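Local coordinates for hypothetical glycoside hydrolase (PDB 3TAW), which is a putative glycoside hydrolase of the beta-fructosidase clan, whose chain probably folds as a five-bladed beta-propeller, at residues 61-66 and 83-88; 52-57 and 119-124; 234-239 and 297-302. All blocks are in the same frame, centred on the assembly; numbering follows the deposited sequence.

Contact 1 of 3, residues 61-66 and 83-88; sequences KIVVMY and LGYATS. With EDO (1,2-ethanediol), chain M.
Residues I62, V63 and V64 pair with S88, T87 and A86 as antiparallel neighbours, the strand axes 4.6 Å apart and their directions 153° from each other. This is the middle of a four-stranded antiparallel sheet, consistent with one blade of a beta-propeller, and its two strands form a beta hairpin with a long connection. I62 and V64 are the hydrogen-bonded partners of S88 and A86, while V63 and T87 make the non-hydrogen-bonded pair between them. Past the regular ladder, G84 N still donates to Y66 O (2.9 Å), but G84 O is buried, has no polar partner and faces the CA-H of M65.

Y66 takes the crowded position between its backbone N and carbonyl carbon (chi1 54°), which folds the ring back across G84. The glycine CA sits over one ring face, 3.9 Å from the centroid, in a CH-pi contact; having no beta carbon, G84 can lie this close. The A86 methyl meets the edge of the same ring. Y66 OH is held by E46, R96 and a water, which in turn accepts the N-H of Y85. On the opposite sheet face a methyl of the beta-branched V63, CG1, lies over the Y85 ring, 3.6 Å from CE2; K154 adds a cation-pi contact to that ring. The selenomethionine M65 bends its CE toward L83 CB (4.0 Å). At the other end the extended K61 crosses T87, and both hold a 1,2-ethanediol by its O1, at 3.1 Å from K61 NZ and 2.8 Å from T87 OG1.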
ATOM      1  N   LYS A  61     -11.725  -1.107 -16.391  1.00 15.15           N
ATOM      2  CA  LYS A  61     -12.262  -0.639 -15.133  1.00 14.37           C
ATOM      3  C   LYS A  61     -11.202  -0.432 -14.055  1.00 13.33           C
ATOM      4  O   LYS A  61     -10.127  -1.044 -14.082  1.00 13.94           O
ATOM      5  CB  LYS A  61     -13.282  -1.628 -14.571  1.00 14.41           C
ATOM      6  CG  LYS A  61     -14.494  -1.814 -15.511  1.00 15.42           C
ATOM      7  CD  LYS A  61     -15.548  -2.704 -14.917  1.00 16.28           C
ATOM      8  CE  LYS A  61     -16.688  -2.968 -15.897  1.00 17.36           C
ATOM      9  NZ  LYS A  61     -17.811  -3.714 -15.223  1.00 18.00           N
ATOM     10  N   ILE A  62     -11.554   0.394 -13.081  1.00 12.51           N
ATOM     11  CA  ILE A  62     -10.780   0.481 -11.857  1.00 11.84           C
ATOM     12  C   ILE A  62     -11.079  -0.771 -11.039  1.00 11.75           C
ATOM     13  O   ILE A  62     -12.238  -1.147 -10.924  1.00 11.37           O
ATOM     14  CB  ILE A  62     -11.137   1.729 -11.032  1.00 11.99           C
ATOM     15  CG1 ILE A  62     -10.677   2.977 -11.771  1.00 12.37           C
ATOM     16  CG2 ILE A  62     -10.486   1.668  -9.637  1.00 11.46           C
ATOM     17  CD1 ILE A  62     -11.129   4.290 -11.124  1.00 12.52           C
ATOM     18  N   VAL A  63     -10.033  -1.409 -10.514  1.00 11.28           N
ATOM     19  CA  VAL A  63     -10.188  -2.537  -9.582  1.00 11.32           C
ATOM     20  C   VAL A  63      -9.574  -2.117  -8.267  1.00 11.71           C
ATOM     21  O   VAL A  63      -8.425  -1.690  -8.216  1.00 12.54           O
ATOM     22  CB  VAL A  63      -9.550  -3.840 -10.117  1.00 11.50           C
ATOM     23  CG1 VAL A  63      -9.588  -4.962  -9.043  1.00 11.71           C
ATOM     24  CG2 VAL A  63     -10.244  -4.276 -11.439  1.00 11.70           C
ATOM     25  N   VAL A  64     -10.345  -2.231  -7.195  1.00 11.33           N
ATOM     26  CA  VAL A  64      -9.821  -2.042  -5.860  1.00 11.08           C
ATOM     27  C   VAL A  64      -9.822  -3.397  -5.198  1.00 11.78           C
ATOM     28  O   VAL A  64     -10.875  -4.063  -5.139  1.00 11.92           O
ATOM     29  CB  VAL A  64     -10.644  -1.043  -5.063  1.00 11.18           C
ATOM     30  CG1 VAL A  64     -10.310  -1.135  -3.546  1.00 11.24           C
ATOM     31  CG2 VAL A  64     -10.385   0.380  -5.600  1.00 11.47           C
HETATM   32  N   MSE A  65      -8.663  -3.787  -4.671  1.00 11.85           N
HETATM   33  CA  MSE A  65      -8.549  -4.998  -3.869  1.00 12.20           C
HETATM   34  C   MSE A  65      -8.340  -4.567  -2.423  1.00 11.63           C
HETATM   35  O   MSE A  65      -7.250  -4.172  -2.011  1.00 11.47           O
HETATM   36  CB  MSE A  65      -7.436  -5.914  -4.408  1.00 12.90           C
HETATM   37  CG  MSE A  65      -7.790  -6.459  -5.778  1.00 14.22           C
HETATM   38 SE   MSE A  65      -6.556  -7.827  -6.417  0.75 15.27          SE
HETATM   39  CE  MSE A  65      -6.719  -9.228  -5.112  1.00 17.25           C
ATOM     40  N   TYR A  66      -9.421  -4.596  -1.666  1.00 11.41           N
ATOM     41  CA  TYR A  66      -9.408  -4.059  -0.304  1.00 11.37           C
ATOM     42  C   TYR A  66      -9.019  -5.111   0.718  1.00 11.66           C
ATOM     43  O   TYR A  66      -9.299  -6.310   0.564  1.00 12.27           O
ATOM     44  CB  TYR A  66     -10.746  -3.419   0.033  1.00 11.68           C
ATOM     45  CG  TYR A  66     -11.966  -4.298  -0.173  1.00 11.87           C
ATOM     46  CD1 TYR A  66     -12.608  -4.362  -1.408  1.00 11.95           C
ATOM     47  CD2 TYR A  66     -12.500  -5.038   0.871  1.00 12.07           C
ATOM     48  CE1 TYR A  66     -13.761  -5.151  -1.605  1.00 12.23           C
ATOM     49  CE2 TYR A  66     -13.623  -5.816   0.701  1.00 12.74           C
ATOM     50  CZ  TYR A  66     -14.258  -5.882  -0.563  1.00 12.47           C
ATOM     51  OH  TYR A  66     -15.389  -6.629  -0.744  1.00 12.73           O
ATOM     52  N   LEU A  83      -8.238 -10.420   0.728  1.00 11.94           N
ATOM     53  CA  LEU A  83      -8.434  -9.332  -0.194  1.00 11.80           C
ATOM     54  C   LEU A  83      -9.691  -9.505  -1.023  1.00 11.72           C
ATOM     55  O   LEU A  83      -9.870 -10.522  -1.699  1.00 11.68           O
ATOM     56  CB  LEU A  83      -7.238  -9.221  -1.149  1.00 11.32           C
ATOM     57  CG  LEU A  83      -5.864  -9.157  -0.506  1.00 11.60           C
ATOM     58  CD1 LEU A  83      -4.795  -8.925  -1.547  1.00 11.43           C
ATOM     59  CD2 LEU A  83      -5.779  -8.116   0.664  1.00 11.53           C
ATOM     60  N   GLY A  84     -10.513  -8.476  -0.995  1.00 12.00           N
ATOM     61  CA  GLY A  84     -11.707  -8.381  -1.819  1.00 12.57           C
ATOM     62  C   GLY A  84     -11.390  -7.942  -3.225  1.00 13.32           C
ATOM     63  O   GLY A  84     -10.242  -7.614  -3.549  1.00 14.34           O
ATOM     64  N   TYR A  85     -12.396  -7.992  -4.092  1.00 13.42           N
ATOM     65  CA  TYR A  85     -12.246  -7.602  -5.489  1.00 13.49           C
ATOM     66  C   TYR A  85     -13.464  -6.753  -5.858  1.00 13.42           C
ATOM     67  O   TYR A  85     -14.599  -7.234  -5.850  1.00 13.88           O
ATOM     68  CB  TYR A  85     -12.174  -8.844  -6.378  1.00 14.37           C
ATOM     69  CG  TYR A  85     -11.927  -8.570  -7.836  1.00 14.87           C
ATOM     70  CD1 TYR A  85     -12.987  -8.297  -8.701  1.00 15.57           C
ATOM     71  CD2 TYR A  85     -10.641  -8.604  -8.373  1.00 15.93           C
ATOM     72  CE1 TYR A  85     -12.757  -8.057 -10.068  1.00 16.29           C
ATOM     73  CE2 TYR A  85     -10.411  -8.354  -9.724  1.00 16.40           C
ATOM     74  CZ  TYR A  85     -11.464  -8.076 -10.562  1.00 17.10           C
ATOM     75  OH  TYR A  85     -11.249  -7.828 -11.919  1.00 18.87           O
ATOM     76  N   ALA A  86     -13.232  -5.485  -6.166  1.00 12.98           N
ATOM     77  CA  ALA A  86     -14.314  -4.549  -6.448  1.00 12.97           C
ATOM     78  C   ALA A  86     -13.980  -3.770  -7.706  1.00 13.12           C
ATOM     79  O   ALA A  86     -12.841  -3.308  -7.859  1.00 12.32           O
ATOM     80  CB  ALA A  86     -14.495  -3.598  -5.278  1.00 13.56           C
ATOM     81  N   THR A  87     -14.961  -3.595  -8.592  1.00 12.74           N
ATOM     82  CA  THR A  87     -14.732  -2.875  -9.841  1.00 12.48           C
ATOM     83  C   THR A  87     -15.582  -1.602  -9.931  1.00 13.03           C
ATOM     84  O   THR A  87     -16.672  -1.512  -9.352  1.00 12.51           O
ATOM     85  CB  THR A  87     -15.047  -3.714 -11.083  1.00 12.95           C
ATOM     86  OG1 THR A  87     -16.460  -3.938 -11.166  1.00 13.85           O
ATOM     87  CG2 THR A  87     -14.316  -5.051 -11.054  1.00 13.61           C
ATOM     88  N   SER A  88     -15.096  -0.635 -10.708  1.00 12.72           N
ATOM     89  CA  SER A  88     -15.828   0.622 -10.870  1.00 13.15           C
ATOM     90  C   SER A  88     -15.517   1.257 -12.211  1.00 13.86           C
ATOM     91  O   SER A  88     -14.408   1.092 -12.732  1.00 13.75           O
ATOM     92  CB  SER A  88     -15.433   1.619  -9.762  1.00 12.96           C
ATOM     93  OG  SER A  88     -16.142   2.831  -9.916  1.00 13.23           O
TER
HETATM   94  C1  EDO M 398     -19.073  -1.414 -12.028  1.00 27.28           C
HETATM   95  O1  EDO M 398     -17.975  -2.121 -12.576  1.00 24.94           O
HETATM   96  C2  EDO M 398     -20.334  -1.962 -12.680  1.00 29.05           C
HETATM   97  O2  EDO M 398     -20.251  -1.774 -14.101  1.00 31.00           O
HETATM   98  O   HOH W   1     -14.978  -8.097  -2.874  0.50 12.68           O

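Contact 2 of 3, residues 52-57 and 119-124; sequences NPAATI and EDPRIA. With EDO (1,2-ethanediol), chain I; EDO (1,2-ethanediol), chain P.
D120 OD1 is gripped by two groups: N52 ND2 donates to it at 3.0 Å, and R67 forms a salt bridge with it. The oxygen lies in the amide plane of N52, but the amide reaches it from above the carboxylate plane, 44° out. N52 and D120 each sit where their strand turns a corner with positive phi, a conformation that Asn and Asp tolerate well.

Beyond these corners, strands 53-57 and 121-124 run nearly parallel, 12° apart, each the edge of its own four-stranded sheet, consistent with adjacent propeller blades. A water accepts from I123 N at 3.1 Å and, weakly, from A55 N. The small A54 methyl fits between P121 CB and I123 CG1, 3.7 Å from each. Farther along, I123 CG2, anti to its backbone N, lies against T56 CB (3.7 Å), while T56 OG1 bonds a 1,2-ethanediol.

The R122 side chain starts away from strand 53-57, and its guanidinium donates to the backbone oxygens of C247 and G248. An unidentified ligand, probably from the crystallisation liquor, also binds N52 ND2, so a small molecule can reach this polar end, whereas the apolar remainder joins the two sheets.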
ATOM      1  N   ASN A  52      -7.257  -0.378   3.929  1.00 12.34           N
ATOM      2  CA  ASN A  52      -5.919  -0.507   3.292  1.00 12.04           C
ATOM      3  C   ASN A  52      -5.929  -1.204   1.942  1.00 11.79           C
ATOM      4  O   ASN A  52      -5.584  -2.383   1.838  1.00 12.34           O
ATOM      5  CB  ASN A  52      -4.941  -1.159   4.262  1.00 12.55           C
ATOM      6  CG  ASN A  52      -4.674  -0.290   5.468  1.00 12.56           C
ATOM      7  OD1 ASN A  52      -5.279   0.781   5.583  1.00 12.86           O
ATOM      8  ND2 ASN A  52      -3.787  -0.732   6.377  1.00 12.89           N
ATOM      9  N   PRO A  53      -6.322  -0.470   0.908  1.00 12.03           N
ATOM     10  CA  PRO A  53      -6.617  -1.093  -0.386  1.00 11.71           C
ATOM     11  C   PRO A  53      -5.517  -0.925  -1.433  1.00 11.79           C
ATOM     12  O   PRO A  53      -4.848   0.111  -1.477  1.00 12.03           O
ATOM     13  CB  PRO A  53      -7.841  -0.307  -0.834  1.00 11.83           C
ATOM     14  CG  PRO A  53      -7.534   1.104  -0.364  1.00 12.14           C
ATOM     15  CD  PRO A  53      -6.879   0.900   0.990  1.00 11.91           C
ATOM     16  N   ALA A  54      -5.384  -1.921  -2.294  1.00 11.22           N
ATOM     17  CA  ALA A  54      -4.639  -1.761  -3.534  1.00 10.54           C
ATOM     18  C   ALA A  54      -5.606  -1.340  -4.624  1.00 10.48           C
ATOM     19  O   ALA A  54      -6.813  -1.554  -4.491  1.00 10.61           O
ATOM     20  CB  ALA A  54      -3.988  -3.045  -3.926  1.00 10.54           C
ATOM     21  N   ALA A  55      -5.090  -0.705  -5.677  1.00 10.21           N
ATOM     22  CA  ALA A  55      -5.899  -0.367  -6.830  1.00 10.25           C
ATOM     23  C   ALA A  55      -5.109  -0.508  -8.106  1.00 10.42           C
ATOM     24  O   ALA A  55      -3.887  -0.296  -8.136  1.00 10.47           O
ATOM     25  CB  ALA A  55      -6.453   1.062  -6.741  1.00 10.45           C
ATOM     26  N   THR A  56      -5.812  -0.885  -9.153  1.00 10.04           N
ATOM     27  CA  THR A  56      -5.206  -0.986 -10.458  1.00 10.51           C
ATOM     28  C   THR A  56      -6.298  -0.831 -11.523  1.00 10.91           C
ATOM     29  O   THR A  56      -7.456  -0.560 -11.206  1.00 11.33           O
ATOM     30  CB  THR A  56      -4.342  -2.270 -10.618  1.00 10.39           C
ATOM     31  OG1 THR A  56      -3.497  -2.150 -11.772  1.00 10.94           O
ATOM     32  CG2 THR A  56      -5.205  -3.567 -10.697  1.00 10.64           C
ATOM     33  N   ILE A  57      -5.920  -0.973 -12.783  1.00 11.80           N
ATOM     34  CA  ILE A  57      -6.866  -0.907 -13.911  1.00 12.37           C
ATOM     35  C   ILE A  57      -6.747  -2.226 -14.632  1.00 12.73           C
ATOM     36  O   ILE A  57      -5.650  -2.672 -14.935  1.00 12.38           O
ATOM     37  CB  ILE A  57      -6.554   0.270 -14.890  1.00 13.26           C
ATOM     38  CG1 ILE A  57      -6.742   1.601 -14.145  1.00 13.86           C
ATOM     39  CG2 ILE A  57      -7.467   0.222 -16.157  1.00 13.55           C
ATOM     40  CD1 ILE A  57      -6.300   2.809 -14.905  1.00 15.36           C
ATOM     41  N   GLU A 119      -2.267  -9.185   4.177  1.00 13.29           N
ATOM     42  CA  GLU A 119      -2.584  -7.787   4.482  1.00 13.10           C
ATOM     43  C   GLU A 119      -2.002  -6.783   3.485  1.00 12.81           C
ATOM     44  O   GLU A 119      -1.029  -7.077   2.793  1.00 12.06           O
ATOM     45  CB  GLU A 119      -2.015  -7.386   5.849  1.00 14.19           C
ATOM     46  CG  GLU A 119      -2.301  -8.355   7.004  1.00 14.94           C
ATOM     47  CD  GLU A 119      -1.665  -7.906   8.299  1.00 16.18           C
ATOM     48  OE1 GLU A 119      -0.697  -7.075   8.256  1.00 16.76           O
ATOM     49  OE2 GLU A 119      -2.110  -8.398   9.368  1.00 17.02           O
ATOM     50  N   ASP A 120      -2.594  -5.586   3.473  1.00 12.27           N
ATOM     51  CA  ASP A 120      -1.933  -4.380   2.984  1.00 12.24           C
ATOM     52  C   ASP A 120      -1.292  -4.536   1.610  1.00 11.79           C
ATOM     53  O   ASP A 120      -0.071  -4.381   1.441  1.00 11.82           O
ATOM     54  CB  ASP A 120      -0.922  -3.908   4.015  1.00 12.74           C
ATOM     55  CG  ASP A 120      -1.573  -3.446   5.319  1.00 13.66           C
ATOM     56  OD1 ASP A 120      -2.822  -3.463   5.423  1.00 13.02           O
ATOM     57  OD2 ASP A 120      -0.810  -2.997   6.211  1.00 14.56           O
ATOM     58  N   PRO A 121      -2.132  -4.841   0.618  1.00 11.01           N
ATOM     59  CA  PRO A 121      -1.683  -5.057  -0.766  1.00 11.05           C
ATOM     60  C   PRO A 121      -1.287  -3.750  -1.471  1.00 10.71           C
ATOM     61  O   PRO A 121      -1.858  -2.689  -1.197  1.00 10.79           O
ATOM     62  CB  PRO A 121      -2.915  -5.610  -1.422  1.00 10.78           C
ATOM     63  CG  PRO A 121      -4.055  -4.977  -0.696  1.00 11.03           C
ATOM     64  CD  PRO A 121      -3.608  -4.951   0.737  1.00 11.36           C
ATOM     65  N   ARG A 122      -0.299  -3.838  -2.350  1.00 10.89           N
ATOM     66  CA  ARG A 122      -0.090  -2.856  -3.406  1.00 10.97           C
ATOM     67  C   ARG A 122       0.036  -3.618  -4.702  1.00 10.87           C
ATOM     68  O   ARG A 122       0.659  -4.694  -4.754  1.00 10.35           O
ATOM     69  CB  ARG A 122       1.201  -2.028  -3.230  1.00 11.46           C
ATOM     70  CG  ARG A 122       1.134  -0.911  -2.238  1.00 12.24           C
ATOM     71  CD  ARG A 122       1.426  -1.396  -0.871  1.00 12.87           C
ATOM     72  NE  ARG A 122       1.597  -0.333   0.137  1.00 12.83           N
ATOM     73  CZ  ARG A 122       1.371  -0.529   1.429  1.00 13.11           C
ATOM     74  NH1 ARG A 122       0.995  -1.718   1.852  1.00 13.48           N
ATOM     75  NH2 ARG A 122       1.507   0.456   2.304  1.00 12.92           N
ATOM     76  N   ILE A 123      -0.519  -3.041  -5.759  1.00 10.72           N
ATOM     77  CA  ILE A 123      -0.486  -3.640  -7.086  1.00 11.20           C
ATOM     78  C   ILE A 123       0.110  -2.676  -8.087  1.00 10.89           C
ATOM     79  O   ILE A 123      -0.227  -1.498  -8.088  1.00 10.64           O
ATOM     80  CB  ILE A 123      -1.886  -4.030  -7.574  1.00 11.89           C
ATOM     81  CG1 ILE A 123      -2.479  -5.090  -6.634  1.00 12.52           C
ATOM     82  CG2 ILE A 123      -1.856  -4.537  -9.045  1.00 12.51           C
ATOM     83  CD1 ILE A 123      -3.951  -5.339  -6.855  1.00 13.99           C
ATOM     84  N   ALA A 124       0.958  -3.200  -8.963  1.00 11.03           N
ATOM     85  CA  ALA A 124       1.369  -2.488 -10.171  1.00 11.70           C
ATOM     86  C   ALA A 124       1.438  -3.498 -11.313  1.00 12.36           C
ATOM     87  O   ALA A 124       1.465  -4.716 -11.084  1.00 12.68           O
ATOM     88  CB  ALA A 124       2.727  -1.774 -10.008  1.00 11.55           C
TER
HETATM   89  C1  EDO I 394      -1.572   0.703 -10.262  1.00 13.52           C
HETATM   90  O1  EDO I 394      -1.486  -0.001 -11.518  1.00 14.30           O
HETATM   91  C2  EDO I 394      -0.373   1.645 -10.055  1.00 13.50           C
HETATM   92  O2  EDO I 394      -0.478   2.452  -8.855  1.00 12.64           O
HETATM   93  C1  EDO P 401       1.689  -7.225  12.395  1.00 29.37           C
HETATM   94  O1  EDO P 401       2.840  -6.518  11.913  1.00 32.56           O
HETATM   95  C2  EDO P 401       0.861  -7.651  11.197  1.00 27.90           C
HETATM   96  O2  EDO P 401       0.937  -6.627  10.208  1.00 27.00           O
HETATM   97  O   HOH W   2      -1.853  -0.426  -4.895  1.00 10.09           O

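Contact 3 of 3, residues 234-239 and 297-302; sequences SPRSGY and IGRLDK. With EDO (1,2-ethanediol), chain G.
Two like-charged guanidinium groups, those of R236 and R299, lie flat on each other, their centres 3.8 Å apart and planes only 13° from parallel. This stack fastens a surface loop, which makes a type II beta turn from R236 to Y239, to the end of the outer strand 296-299 of a propeller-like blade; within this strand I297 and G298 form a classic beta bulge opposite L287. Both arginine side chains are extended and slide past each other in opposite directions, so R299 NE comes 3.4 Å from R236 CZ. The Y239 ring lies face-on over the other side of the R236 guanidinium, its CD2 above the centre, completing a sandwich.

The repulsion is probably offset by D241, whose OD1 and OD2 form salt bridges to R236 NE and R299 NH2. Arginine suits both places because its flat group stacks while its rim N-H groups still bond in plane. R236 NH2 donates to L300 O (2.9 Å), and R236 NH1 to a water that donates to R299 O and D301 OD1. A second water links R299 NH1 with S234 N. Beside it, R299 NH2 reaches S234 O at 2.8 Å, almost straight at 169°, from above the carbonyl plane.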
ATOM      1  N   SER A 234      13.856   8.756   7.224  1.00 14.71           N
ATOM      2  CA  SER A 234      13.397   8.250   8.502  1.00 15.05           C
ATOM      3  C   SER A 234      12.413   9.230   9.133  1.00 15.02           C
ATOM      4  O   SER A 234      12.326  10.403   8.726  1.00 14.32           O
ATOM      5  CB  SER A 234      14.591   8.091   9.450  1.00 16.15           C
ATOM      6  OG  SER A 234      15.579   7.218   8.949  1.00 16.92           O
ATOM      7  N   PRO A 235      11.693   8.766  10.156  1.00 14.95           N
ATOM      8  CA  PRO A 235      10.872   9.676  10.929  1.00 15.26           C
ATOM      9  C   PRO A 235      11.688  10.824  11.510  1.00 15.61           C
ATOM     10  O   PRO A 235      12.858  10.662  11.789  1.00 16.09           O
ATOM     11  CB  PRO A 235      10.311   8.785  12.035  1.00 15.67           C
ATOM     12  CG  PRO A 235      10.339   7.397  11.436  1.00 15.46           C
ATOM     13  CD  PRO A 235      11.593   7.378  10.651  1.00 15.17           C
ATOM     14  N   ARG A 236      11.061  11.975  11.637  1.00 15.92           N
ATOM     15  CA  ARG A 236      11.774  13.203  11.966  1.00 16.72           C
ATOM     16  C   ARG A 236      11.047  14.047  12.999  1.00 17.22           C
ATOM     17  O   ARG A 236       9.832  14.258  12.928  1.00 17.21           O
ATOM     18  CB  ARG A 236      12.031  14.006  10.702  1.00 16.53           C
ATOM     19  CG  ARG A 236      10.821  14.272   9.915  1.00 16.02           C
ATOM     20  CD  ARG A 236      11.037  15.080   8.672  1.00 15.85           C
ATOM     21  NE  ARG A 236       9.747  15.183   7.995  1.00 15.08           N
ATOM     22  CZ  ARG A 236       9.459  15.967   6.958  1.00 15.19           C
ATOM     23  NH1 ARG A 236      10.382  16.767   6.397  1.00 15.67           N
ATOM     24  NH2 ARG A 236       8.224  15.928   6.467  1.00 15.18           N
ATOM     25  N   SER A 237      11.825  14.567  13.950  1.00 17.85           N
ATOM     26  CA  SER A 237      11.285  15.344  15.028  1.00 18.73           C
ATOM     27  C   SER A 237      10.605  16.586  14.485  1.00 18.16           C
ATOM     28  O   SER A 237      11.161  17.272  13.630  1.00 17.18           O
ATOM     29  CB  SER A 237      12.426  15.759  15.966  1.00 20.15           C
ATOM     30  OG  SER A 237      12.026  16.824  16.818  1.00 22.42           O
ATOM     31  N   GLY A 238       9.408  16.876  14.997  1.00 18.17           N
ATOM     32  CA  GLY A 238       8.714  18.138  14.719  1.00 18.40           C
ATOM     33  C   GLY A 238       7.768  18.135  13.531  1.00 17.86           C
ATOM     34  O   GLY A 238       7.112  19.144  13.252  1.00 18.31           O
ATOM     35  N   TYR A 239       7.698  17.016  12.817  1.00 17.16           N
ATOM     36  CA  TYR A 239       6.832  16.904  11.645  1.00 16.48           C
ATOM     37  C   TYR A 239       5.789  15.838  11.873  1.00 16.15           C
ATOM     38  O   TYR A 239       5.880  15.070  12.819  1.00 16.38           O
ATOM     39  CB  TYR A 239       7.651  16.571  10.390  1.00 16.21           C
ATOM     40  CG  TYR A 239       8.617  17.666   9.983  1.00 16.16           C
ATOM     41  CD1 TYR A 239       9.866  17.808  10.609  1.00 16.46           C
ATOM     42  CD2 TYR A 239       8.292  18.570   8.985  1.00 16.29           C
ATOM     43  CE1 TYR A 239      10.748  18.819  10.222  1.00 16.77           C
ATOM     44  CE2 TYR A 239       9.155  19.591   8.613  1.00 16.53           C
ATOM     45  CZ  TYR A 239      10.394  19.700   9.218  1.00 16.84           C
ATOM     46  OH  TYR A 239      11.240  20.717   8.830  1.00 17.16           O
ATOM     47  N   ILE A 297      15.429  14.354  -2.898  1.00 13.81           N
ATOM     48  CA  ILE A 297      15.490  15.726  -3.389  1.00 14.55           C
ATOM     49  C   ILE A 297      14.235  16.555  -3.117  1.00 14.71           C
ATOM     50  O   ILE A 297      14.144  17.732  -3.508  1.00 15.67           O
ATOM     51  CB  ILE A 297      15.787  15.756  -4.900  1.00 14.89           C
ATOM     52  CG1 ILE A 297      14.717  15.011  -5.695  1.00 14.67           C
ATOM     53  CG2 ILE A 297      17.168  15.149  -5.208  1.00 15.20           C
ATOM     54  CD1 ILE A 297      14.909  15.212  -7.222  1.00 14.81           C
ATOM     55  N   GLY A 298      13.261  15.951  -2.444  1.00 14.14           N
ATOM     56  CA  GLY A 298      12.063  16.682  -2.020  1.00 14.48           C
ATOM     57  C   GLY A 298      11.306  15.902  -0.967  1.00 14.05           C
ATOM     58  O   GLY A 298      11.379  14.685  -0.931  1.00 13.25           O
ATOM     59  N   ARG A 299      10.604  16.631  -0.103  1.00 14.81           N
ATOM     60  CA  ARG A 299       9.759  16.027   0.944  1.00 14.32           C
ATOM     61  C   ARG A 299       8.798  17.079   1.473  1.00 15.03           C
ATOM     62  O   ARG A 299       9.233  18.179   1.839  1.00 15.89           O
ATOM     63  CB  ARG A 299      10.648  15.521   2.071  1.00 14.44           C
ATOM     64  CG  ARG A 299       9.981  14.699   3.146  1.00 14.20           C
ATOM     65  CD  ARG A 299      11.051  14.167   4.087  1.00 14.55           C
ATOM     66  NE  ARG A 299      10.532  13.344   5.170  1.00 14.35           N
ATOM     67  CZ  ARG A 299      11.277  12.723   6.083  1.00 14.47           C
ATOM     68  NH1 ARG A 299      12.605  12.835   6.056  1.00 14.79           N
ATOM     69  NH2 ARG A 299      10.708  11.975   7.025  1.00 14.61           N
ATOM     70  N   LEU A 300       7.500  16.767   1.523  1.00 14.53           N
ATOM     71  CA  LEU A 300       6.515  17.758   1.965  1.00 14.93           C
ATOM     72  C   LEU A 300       6.671  18.000   3.453  1.00 15.60           C
ATOM     73  O   LEU A 300       6.804  17.044   4.213  1.00 15.41           O
ATOM     74  CB  LEU A 300       5.083  17.303   1.678  1.00 14.83           C
ATOM     75  CG  LEU A 300       4.742  17.090   0.207  1.00 14.65           C
ATOM     76  CD1 LEU A 300       3.263  16.650   0.094  1.00 14.36           C
ATOM     77  CD2 LEU A 300       5.014  18.338  -0.600  1.00 15.63           C
ATOM     78  N   ASP A 301       6.649  19.271   3.848  1.00 16.54           N
ATOM     79  CA  ASP A 301       6.701  19.669   5.263  1.00 17.90           C
ATOM     80  C   ASP A 301       5.416  19.330   6.015  1.00 17.91           C
ATOM     81  O   ASP A 301       5.435  19.134   7.229  1.00 17.71           O
ATOM     82  CB  ASP A 301       6.839  21.192   5.390  1.00 19.62           C
ATOM     83  CG  ASP A 301       8.187  21.729   4.990  1.00 21.45           C
ATOM     84  OD1 ASP A 301       9.213  21.029   5.059  1.00 21.21           O
ATOM     85  OD2 ASP A 301       8.206  22.939   4.666  1.00 23.22           O
ATOM     86  N   LYS A 302       4.292  19.352   5.297  1.00 17.37           N
ATOM     87  CA  LYS A 302       2.973  19.103   5.876  1.00 18.21           C
ATOM     88  C   LYS A 302       2.251  18.065   5.017  1.00 16.97           C
ATOM     89  O   LYS A 302       2.511  17.962   3.813  1.00 16.57           O
ATOM     90  CB  LYS A 302       2.149  20.382   5.894  1.00 20.07           C
ATOM     91  CG  LYS A 302       2.724  21.481   6.784  1.00 22.35           C
ATOM     92  CD  LYS A 302       1.849  22.705   6.785  1.00 25.12           C
ATOM     93  CE  LYS A 302       2.611  23.882   7.346  1.00 27.50           C
ATOM     94  NZ  LYS A 302       1.734  25.070   7.555  1.00 30.96           N
TER
HETATM   95  C1  EDO G 392      15.581  13.324  15.873  1.00 26.49           C
HETATM   96  O1  EDO G 392      14.413  13.305  16.714  1.00 31.26           O
HETATM   97  C2  EDO G 392      15.210  12.865  14.484  1.00 22.94           C
HETATM   98  O2  EDO G 392      14.448  13.912  13.909  1.00 19.96           O
HETATM   99  O   HOH W   3      14.888  11.501   7.490  1.00 17.95           O
HETATM  100  O   HOH W   4      10.011  18.723   4.334  1.00 18.71           O

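How the contacts relate
Contacts 1 and 2 belong to one continuous piece of fold, their centres 9 Å apart. Strands 49-58 and 61-69 are neighbours in the same sheet: V63 N lies 2.8 Å from T56 O and M65 N 2.9 Å from A54 O, both probable hydrogen bonds. Contact 1 is thus probably the interior of a blade, and contact 2 the junction of that sheet with the next; M65 serves both, its SE packing 3.6 Å from I123 CD1. Contact 3 stands apart, about 32 Å from contact 1 and 25 Å from contact 2 between centres, across the chain's centre from contact 1. Among them, contact 2 borders the unknown ligand, probably from the crystallisation liquor, through N52.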